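Local coordinates for protein tubulin binding cofactor C (Leishmania major, PDB 5AJ8) that probably acts as a chaperone in tubulin folding, this chain being the C-terminal domain of the longer cofactor, built as a right-handed parallel beta-helix, at residues G46-V60 against H63-V77. The protein carries 1 engineered substitution. Numbering follows the deposited sequence.
Sequences GSAFLSNCTNCRVYV and HQLRLKGCTNLDMYV. Engineered in segment 63-77: M75 (natural residue Leu).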
ATOM      1  N   GLY A  46       4.722  -2.778 -10.475  1.00 13.85           N
ATOM      2  CA  GLY A  46       5.709  -1.686 -10.600  1.00 14.46           C
ATOM      3  C   GLY A  46       5.768  -0.918  -9.287  1.00 14.68           C
ATOM      4  O   GLY A  46       5.434  -1.457  -8.237  1.00 13.63           O
ATOM      5  N   SER A  47       6.216   0.328  -9.326  1.00 16.35           N
ATOM      6  CA  SER A  47       6.390   1.070  -8.108  1.00 17.48           C
ATOM      7  C   SER A  47       5.147   1.880  -7.715  1.00 15.65           C
ATOM      8  O   SER A  47       4.339   2.258  -8.551  1.00 16.84           O
ATOM      9  CB  SER A  47       7.644   1.948  -8.158  1.00 21.11           C
ATOM     10  OG  SER A  47       7.648   2.768  -9.291  1.00 29.39           O
ATOM     11  N   ALA A  48       5.022   2.099  -6.411  1.00 13.34           N
ATOM     12  CA  ALA A  48       4.011   2.957  -5.812  1.00 12.49           C
ATOM     13  C   ALA A  48       4.750   4.028  -5.009  1.00 12.77           C
ATOM     14  O   ALA A  48       5.622   3.715  -4.206  1.00 12.01           O
ATOM     15  CB  ALA A  48       3.105   2.148  -4.910  1.00 11.11           C
ATOM     16  N   PHE A  49       4.425   5.282  -5.272  1.00 13.99           N
ATOM     17  CA  PHE A  49       5.026   6.428  -4.600  1.00 15.49           C
ATOM     18  C   PHE A  49       3.920   7.258  -3.961  1.00 14.95           C
ATOM     19  O   PHE A  49       3.015   7.701  -4.654  1.00 16.19           O
ATOM     20  CB  PHE A  49       5.812   7.247  -5.600  1.00 18.46           C
ATOM     21  CG  PHE A  49       6.589   8.375  -4.985  1.00 24.85           C
ATOM     22  CD1 PHE A  49       7.860   8.176  -4.483  1.00 31.01           C
ATOM     23  CD2 PHE A  49       6.055   9.645  -4.938  1.00 31.91           C
ATOM     24  CE1 PHE A  49       8.580   9.228  -3.932  1.00 37.18           C
ATOM     25  CE2 PHE A  49       6.767  10.696  -4.393  1.00 38.04           C
ATOM     26  CZ  PHE A  49       8.025  10.489  -3.882  1.00 33.43           C
ATOM     27  N   LEU A  50       3.952   7.401  -2.635  1.00 14.07           N
ATOM     28  CA  LEU A  50       3.024   8.277  -1.919  1.00 13.93           C
ATOM     29  C   LEU A  50       3.786   9.510  -1.390  1.00 14.55           C
ATOM     30  O   LEU A  50       4.871   9.371  -0.823  1.00 12.98           O
ATOM     31  CB  LEU A  50       2.358   7.547  -0.762  1.00 13.14           C
ATOM     32  CG  LEU A  50       1.398   6.391  -1.093  1.00 13.78           C
ATOM     33  CD1 LEU A  50       2.140   5.087  -1.368  1.00 13.27           C
ATOM     34  CD2 LEU A  50       0.417   6.189   0.049  1.00 13.91           C
ATOM     35  N   SER A  51       3.207  10.694  -1.577  1.00 14.74           N
ATOM     36  CA  SER A  51       3.793  11.905  -1.044  1.00 16.90           C
ATOM     37  C   SER A  51       2.755  12.825  -0.403  1.00 15.46           C
ATOM     38  O   SER A  51       1.632  12.954  -0.875  1.00 15.45           O
ATOM     39  CB  SER A  51       4.542  12.667  -2.143  1.00 19.54           C
ATOM     40  OG  SER A  51       3.666  12.903  -3.224  1.00 21.85           O
ATOM     41  N   ASN A  52       3.154  13.449   0.676  1.00 14.96           N
ATOM     42  CA  ASN A  52       2.315  14.420   1.353  1.00 16.38           C
ATOM     43  C   ASN A  52       0.932  13.880   1.719  1.00 15.48           C
ATOM     44  O   ASN A  52      -0.061  14.561   1.568  1.00 14.77           O
ATOM     45  CB  ASN A  52       2.203  15.674   0.494  1.00 18.18           C
ATOM     46  CG  ASN A  52       3.565  16.247   0.131  1.00 20.00           C
ATOM     47  OD1 ASN A  52       3.849  16.520  -1.038  1.00 22.63           O
ATOM     48  ND2 ASN A  52       4.417  16.418   1.127  1.00 20.83           N
ATOM     49  N   CYS A  53       0.889  12.637   2.181  1.00 14.77           N
ATOM     50  CA  CYS A  53      -0.345  12.054   2.654  1.00 15.28           C
ATOM     51  C   CYS A  53      -0.329  12.035   4.168  1.00 14.04           C
ATOM     52  O   CYS A  53       0.718  11.801   4.769  1.00 14.89           O
ATOM     53  CB  CYS A  53      -0.520  10.630   2.117  1.00 15.28           C
ATOM     54  SG  CYS A  53      -0.763  10.538   0.337  1.00 17.61           S
ATOM     55  N   THR A  54      -1.486  12.268   4.774  0.50 13.65           N
ATOM     56  CA  THR A  54      -1.629  12.240   6.225  0.50 13.35           C
ATOM     57  C   THR A  54      -2.923  11.545   6.641  0.50 13.23           C
ATOM     58  O   THR A  54      -3.969  11.703   6.000  0.50 13.08           O
ATOM     59  CB  THR A  54      -1.685  13.649   6.840  0.50 14.28           C
ATOM     60  OG1 THR A  54      -2.692  14.429   6.179  0.50 14.49           O
ATOM     61  CG2 THR A  54      -0.330  14.344   6.726  0.50 14.84           C
ATOM     62  N   ASN A  55      -2.841  10.787   7.729  1.00 12.79           N
ATOM     63  CA  ASN A  55      -4.018  10.160   8.350  1.00 12.76           C
ATOM     64  C   ASN A  55      -4.782   9.295   7.360  1.00 12.70           C
ATOM     65  O   ASN A  55      -5.973   9.468   7.166  1.00 13.28           O
ATOM     66  CB  ASN A  55      -4.924  11.235   8.948  1.00 12.89           C
ATOM     67  CG  ASN A  55      -6.058  10.662   9.773  1.00 12.79           C
ATOM     68  OD1 ASN A  55      -5.948   9.576  10.357  1.00 12.14           O
ATOM     69  ND2 ASN A  55      -7.152  11.405   9.846  1.00 13.07           N
ATOM     70  N   CYS A  56      -4.060   8.398   6.688  1.00 12.55           N
ATOM     71  CA  CYS A  56      -4.673   7.490   5.728  1.00 12.40           C
ATOM     72  C   CYS A  56      -4.361   6.068   6.123  1.00 11.87           C
ATOM     73  O   CYS A  56      -3.337   5.811   6.740  1.00 10.95           O
ATOM     74  CB  CYS A  56      -4.154   7.731   4.300  1.00 12.65           C
ATOM     75  SG  CYS A  56      -4.607   9.302   3.567  1.00 14.45           S
ATOM     76  N   ARG A  57      -5.265   5.155   5.761  1.00 12.85           N
ATOM     77  CA  ARG A  57      -5.031   3.716   5.844  1.00 13.20           C
ATOM     78  C   ARG A  57      -4.897   3.224   4.407  1.00 12.09           C
ATOM     79  O   ARG A  57      -5.816   3.413   3.617  1.00 12.16           O
ATOM     80  CB  ARG A  57      -6.231   3.022   6.524  1.00 14.54           C
ATOM     81  CG  ARG A  57      -6.199   2.886   8.021  1.00 16.37           C
ATOM     82  CD  ARG A  57      -6.166   4.219   8.727  1.00 18.27           C
ATOM     83  NE  ARG A  57      -7.174   5.175   8.266  1.00 19.17           N
ATOM     84  CZ  ARG A  57      -7.095   6.484   8.506  1.00 21.20           C
ATOM     85  NH1 ARG A  57      -6.066   6.984   9.215  1.00 16.65           N
ATOM     86  NH2 ARG A  57      -8.049   7.296   8.029  1.00 24.69           N
ATOM     87  N   VAL A  58      -3.764   2.604   4.070  1.00 11.67           N
ATOM     88  CA  VAL A  58      -3.430   2.240   2.688  1.00 10.84           C
ATOM     89  C   VAL A  58      -3.148   0.745   2.555  1.00 11.10           C
ATOM     90  O   VAL A  58      -2.407   0.189   3.366  1.00 10.25           O
ATOM     91  CB  VAL A  58      -2.205   3.022   2.237  1.00 11.16           C
ATOM     92  CG1 VAL A  58      -1.890   2.800   0.767  1.00 11.12           C
ATOM     93  CG2 VAL A  58      -2.429   4.506   2.503  1.00 11.89           C
ATOM     94  N   TYR A  59      -3.815   0.081   1.599  1.00 10.41           N
ATOM     95  CA  TYR A  59      -3.635  -1.345   1.342  1.00  9.80           C
ATOM     96  C   TYR A  59      -3.063  -1.444  -0.049  1.00  9.92           C
ATOM     97  O   TYR A  59      -3.729  -1.098  -1.005  1.00 11.60           O
ATOM     98  CB  TYR A  59      -4.962  -2.096   1.442  1.00  9.88           C
ATOM     99  CG  TYR A  59      -5.659  -1.951   2.799  1.00  9.82           C
ATOM    100  CD1 TYR A  59      -6.378  -0.823   3.111  1.00  9.60           C
ATOM    101  CD2 TYR A  59      -5.557  -2.942   3.771  1.00  9.91           C
ATOM    102  CE1 TYR A  59      -6.986  -0.672   4.347  1.00 10.09           C
ATOM    103  CE2 TYR A  59      -6.159  -2.800   5.023  1.00 10.16           C
ATOM    104  CZ  TYR A  59      -6.880  -1.657   5.302  1.00 10.25           C
ATOM    105  OH  TYR A  59      -7.532  -1.504   6.519  1.00 10.92           O
ATOM    106  N   VAL A  60      -1.819  -1.877  -0.174  1.00  9.56           N
ATOM    107  CA  VAL A  60      -1.139  -1.885  -1.481  1.00  9.72           C
ATOM    108  C   VAL A  60      -0.169  -3.062  -1.620  1.00  9.66           C
ATOM    109  O   VAL A  60       0.582  -3.395  -0.673  1.00  9.35           O
ATOM    110  CB  VAL A  60      -0.372  -0.542  -1.710  1.00  9.70           C
ATOM    111  CG1 VAL A  60       0.637  -0.283  -0.608  1.00  9.76           C
ATOM    112  CG2 VAL A  60       0.271  -0.471  -3.084  1.00  9.50           C
ATOM    113  N   HIS A  63       5.917  -3.742  -6.475  1.00  9.67           N
ATOM    114  CA  HIS A  63       7.325  -4.152  -6.589  1.00 10.13           C
ATOM    115  C   HIS A  63       8.273  -3.299  -5.742  1.00 10.12           C
ATOM    116  O   HIS A  63       9.215  -3.823  -5.077  1.00 10.41           O
ATOM    117  CB  HIS A  63       7.769  -4.049  -8.039  1.00 10.25           C
ATOM    118  CG  HIS A  63       7.106  -5.012  -8.934  1.00 10.67           C
ATOM    119  ND1 HIS A  63       7.512  -5.211 -10.238  1.00 11.97           N
ATOM    120  CD2 HIS A  63       6.049  -5.831  -8.736  1.00 10.77           C
ATOM    121  CE1 HIS A  63       6.719  -6.101 -10.807  1.00 11.80           C
ATOM    122  NE2 HIS A  63       5.827  -6.493  -9.915  1.00 11.16           N
ATOM    123  N   GLN A  64       8.036  -1.979  -5.776  1.00 10.66           N
ATOM    124  CA  GLN A  64       8.731  -1.017  -4.921  1.00 10.45           C
ATOM    125  C   GLN A  64       7.733  -0.059  -4.290  1.00 10.31           C
ATOM    126  O   GLN A  64       6.738   0.281  -4.919  1.00 10.41           O
ATOM    127  CB  GLN A  64       9.760  -0.233  -5.712  1.00 11.05           C
ATOM    128  CG  GLN A  64      10.837  -1.083  -6.362  1.00 12.24           C
ATOM    129  CD  GLN A  64      10.506  -1.485  -7.780  1.00 12.85           C
ATOM    130  OE1 GLN A  64       9.614  -0.935  -8.398  1.00 13.51           O
ATOM    131  NE2 GLN A  64      11.195  -2.487  -8.278  1.00 14.72           N
ATOM    132  N   LEU A  65       7.995   0.349  -3.050  1.00  9.88           N
ATOM    133  CA  LEU A  65       7.147   1.271  -2.322  1.00 10.69           C
ATOM    134  C   LEU A  65       8.005   2.395  -1.757  1.00 11.76           C
ATOM    135  O   LEU A  65       8.984   2.140  -1.071  1.00 11.31           O
ATOM    136  CB  LEU A  65       6.393   0.581  -1.187  1.00 10.44           C
ATOM    137  CG  LEU A  65       5.466   1.446  -0.318  1.00 11.22           C
ATOM    138  CD1 LEU A  65       4.428   2.177  -1.139  1.00 11.64           C
ATOM    139  CD2 LEU A  65       4.766   0.619   0.754  1.00 12.23           C
ATOM    140  N   ARG A  66       7.662   3.631  -2.090  1.00 12.12           N
ATOM    141  CA  ARG A  66       8.358   4.778  -1.512  1.00 13.78           C
ATOM    142  C   ARG A  66       7.380   5.824  -0.985  1.00 13.17           C
ATOM    143  O   ARG A  66       6.417   6.191  -1.649  1.00 12.51           O
ATOM    144  CB  ARG A  66       9.327   5.397  -2.516  1.00 15.01           C
ATOM    145  CG  ARG A  66      10.092   6.585  -1.937  1.00 17.66           C
ATOM    146  CD  ARG A  66      11.486   6.722  -2.527  1.00 20.50           C
ATOM    147  NE  ARG A  66      12.263   7.824  -1.937  1.00 21.78           N
ATOM    148  CZ  ARG A  66      13.572   7.997  -2.131  1.00 25.49           C
ATOM    149  NH1 ARG A  66      14.278   7.134  -2.868  1.00 26.97           N
ATOM    150  NH2 ARG A  66      14.188   9.036  -1.608  1.00 26.96           N
ATOM    151  N   LEU A  67       7.649   6.311   0.208  1.00 13.53           N
ATOM    152  CA  LEU A  67       6.817   7.347   0.824  1.00 14.87           C
ATOM    153  C   LEU A  67       7.658   8.571   1.215  1.00 15.28           C
ATOM    154  O   LEU A  67       8.744   8.438   1.775  1.00 17.48           O
ATOM    155  CB  LEU A  67       6.078   6.804   2.038  1.00 14.84           C
ATOM    156  CG  LEU A  67       5.052   5.704   1.742  1.00 16.32           C
ATOM    157  CD1 LEU A  67       5.608   4.358   2.146  1.00 16.59           C
ATOM    158  CD2 LEU A  67       3.767   5.960   2.496  1.00 18.30           C
ATOM    159  N   LYS A  68       7.139   9.756   0.921  1.00 15.41           N
ATOM    160  CA  LYS A  68       7.846  10.996   1.216  1.00 16.31           C
ATOM    161  C   LYS A  68       6.883  12.006   1.836  1.00 14.40           C
ATOM    162  O   LYS A  68       5.818  12.250   1.306  1.00 13.78           O
ATOM    163  CB  LYS A  68       8.468  11.599  -0.040  1.00 17.86           C
ATOM    164  CG  LYS A  68       9.178  12.913   0.227  1.00 22.94           C
ATOM    165  CD  LYS A  68      10.019  13.379  -0.945  1.00 29.79           C
ATOM    166  CE  LYS A  68      10.799  14.627  -0.564  1.00 34.78           C
ATOM    167  NZ  LYS A  68      11.523  15.171  -1.744  1.00 41.44           N
ATOM    168  N   GLY A  69       7.284  12.598   2.946  1.00 14.80           N
ATOM    169  CA  GLY A  69       6.511  13.667   3.570  1.00 15.82           C
ATOM    170  C   GLY A  69       5.161  13.218   4.085  1.00 15.82           C
ATOM    171  O   GLY A  69       4.225  14.008   4.083  1.00 18.53           O
ATOM    172  N   CYS A  70       5.066  11.975   4.549  1.00 14.60           N
ATOM    173  CA  CYS A  70       3.806  11.422   5.062  1.00 14.38           C
ATOM    174  C   CYS A  70       3.801  11.303   6.609  1.00 13.04           C
ATOM    175  O   CYS A  70       4.817  11.043   7.207  1.00 12.06           O
ATOM    176  CB  CYS A  70       3.550  10.048   4.435  1.00 14.82           C
ATOM    177  SG  CYS A  70       3.346  10.053   2.621  1.00 16.78           S
ATOM    178  N   THR A  71       2.636  11.482   7.220  0.50 12.90           N
ATOM    179  CA  THR A  71       2.488  11.383   8.667  0.50 12.78           C
ATOM    180  C   THR A  71       1.224  10.593   9.020  0.50 12.21           C
ATOM    181  O   THR A  71       0.196  10.758   8.367  0.50 12.10           O
ATOM    182  CB  THR A  71       2.502  12.790   9.296  0.50 14.03           C
ATOM    183  OG1 THR A  71       2.084  12.737  10.669  0.50 14.93           O
ATOM    184  CG2 THR A  71       1.601  13.716   8.530  0.50 14.74           C
ATOM    185  N   ASN A  72       1.317   9.694  10.010  1.00 11.76           N
ATOM    186  CA  ASN A  72       0.156   8.927  10.500  1.00 11.56           C
ATOM    187  C   ASN A  72      -0.534   8.113   9.401  1.00 11.17           C
ATOM    188  O   ASN A  72      -1.744   8.205   9.204  1.00 11.14           O
ATOM    189  CB  ASN A  72      -0.868   9.833  11.213  1.00 12.23           C
ATOM    190  CG  ASN A  72      -0.346  10.384  12.526  1.00 13.06           C
ATOM    191  OD1 ASN A  72      -0.476   9.771  13.577  1.00 13.93           O
ATOM    192  ND2 ASN A  72       0.210  11.553  12.471  1.00 12.97           N
ATOM    193  N   LEU A  73       0.260   7.344   8.665  1.00 11.03           N
ATOM    194  CA  LEU A  73      -0.242   6.384   7.667  1.00 10.66           C
ATOM    195  C   LEU A  73      -0.143   4.985   8.252  1.00 10.02           C
ATOM    196  O   LEU A  73       0.889   4.621   8.817  1.00  9.15           O
ATOM    197  CB  LEU A  73       0.577   6.435   6.382  1.00 10.74           C
ATOM    198  CG  LEU A  73       0.559   7.661   5.460  1.00 11.46           C
ATOM    199  CD1 LEU A  73       0.739   7.350   3.997  1.00 11.77           C
ATOM    200  CD2 LEU A  73      -0.681   8.499   5.661  1.00 11.66           C
ATOM    201  N   ASP A  74      -1.241   4.225   8.186  1.00 10.43           N
ATOM    202  CA  ASP A  74      -1.176   2.792   8.480  1.00 10.41           C
ATOM    203  C   ASP A  74      -1.047   2.107   7.129  1.00  9.83           C
ATOM    204  O   ASP A  74      -1.952   2.215   6.286  1.00 10.45           O
ATOM    205  CB  ASP A  74      -2.389   2.288   9.257  1.00 10.71           C
ATOM    206  CG  ASP A  74      -2.412   2.757  10.719  1.00 12.34           C
ATOM    207  OD1 ASP A  74      -1.387   3.260  11.228  1.00 12.12           O
ATOM    208  OD2 ASP A  74      -3.503   2.656  11.346  1.00 13.48           O
HETATM  209  N   MSE A  75       0.093   1.458   6.896  1.00  9.86           N
HETATM  210  CA  MSE A  75       0.440   0.886   5.576  1.00  9.68           C
HETATM  211  C   MSE A  75       0.334  -0.622   5.623  1.00  9.58           C
HETATM  212  O   MSE A  75       1.133  -1.277   6.307  1.00  9.30           O
HETATM  213  CB  MSE A  75       1.894   1.265   5.215  1.00 10.52           C
HETATM  214  CG  MSE A  75       2.247   2.739   5.066  1.00 11.98           C
HETATM  215 SE   MSE A  75       1.109   3.650   3.764  1.00 15.56          SE
HETATM  216  CE  MSE A  75       1.584   2.450   2.269  1.00 14.64           C
ATOM    217  N   TYR A  76      -0.622  -1.202   4.885  1.00  9.36           N
ATOM    218  CA  TYR A  76      -0.794  -2.650   4.781  1.00  9.64           C
ATOM    219  C   TYR A  76      -0.238  -3.126   3.443  1.00 10.26           C
ATOM    220  O   TYR A  76      -0.845  -2.929   2.381  1.00 10.84           O
ATOM    221  CB  TYR A  76      -2.271  -3.032   4.947  1.00 10.00           C
ATOM    222  CG  TYR A  76      -2.832  -2.656   6.316  1.00  9.59           C
ATOM    223  CD1 TYR A  76      -3.363  -1.391   6.561  1.00  9.83           C
ATOM    224  CD2 TYR A  76      -2.797  -3.551   7.357  1.00  9.62           C
ATOM    225  CE1 TYR A  76      -3.876  -1.048   7.820  1.00 10.29           C
ATOM    226  CE2 TYR A  76      -3.294  -3.233   8.603  1.00 10.36           C
ATOM    227  CZ  TYR A  76      -3.830  -1.982   8.833  1.00 11.10           C
ATOM    228  OH  TYR A  76      -4.301  -1.693  10.102  1.00 12.83           O
ATOM    229  N   VAL A  77       0.925  -3.755   3.502  1.00 10.57           N
ATOM    230  CA  VAL A  77       1.836  -3.799   2.398  1.00 11.74           C
ATOM    231  C   VAL A  77       2.285  -5.232   2.038  1.00 12.05           C
ATOM    232  O   VAL A  77       2.647  -6.025   2.915  1.00 12.95           O
ATOM    233  CB  VAL A  77       3.085  -2.938   2.757  1.00 13.59           C
ATOM    234  CG1 VAL A  77       4.195  -3.106   1.737  1.00 15.36           C
ATOM    235  CG2 VAL A  77       2.694  -1.481   2.882  1.00 14.03           C
TER
HETATM  236  O   HOH W   1       3.936  17.154   3.801  1.00 34.54           O
HETATM  237  O   HOH W   2      -3.610   6.007  10.008  1.00 20.45           O
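Residues 46-60 and 63-77 are successive coils of a parallel beta-helix, stacked in register and hydrogen-bonded along strands 47-51 with 64-68 (axes 4.7 Å apart) and 56-60 with 73-77. V58 O receives Y76 N at 2.7 Å, nearly straight (171°). Between the two sheets, like lies on like where L50 CB rests beside L67 CD2, while L50 CD1 reaches across to L65 CD1 at 3.7 Å, branched aliphatic groups that fill a buried interior. M75, an engineered selenomethionine, bends at chi2 and chi3 and lays SE 3.7 Å from V58 CB. In the turn after strand 47-51, C70 lies beside its register partner C53; C70 SG, turned beside its own backbone N (chi1 -62°), accepts a hydrogen bond from C53 N at 3.6 Å, so a small thiol serves both apolar packing and a buried N-H. On the outer face the Y59 and Y76 rings, 8° from parallel, are slid past each other, Y59 CE2 over the rim of one Y76 face. F49 flanks the aliphatic stem of R66, CE1 3.6 Å from CG, leaving the guanidinium to form a salt bridge with E86. Water 2 joins R57 NH1 to N72 O beside the N55 and N72 corner. Strand 28-35 continues the first sheet beyond F49, and strand 84-86 beyond R66; in the second, D74 pairs with R92 of strand 91-95, while the ring of Y40 (strand 38-41) meets Y59 nearly parallel.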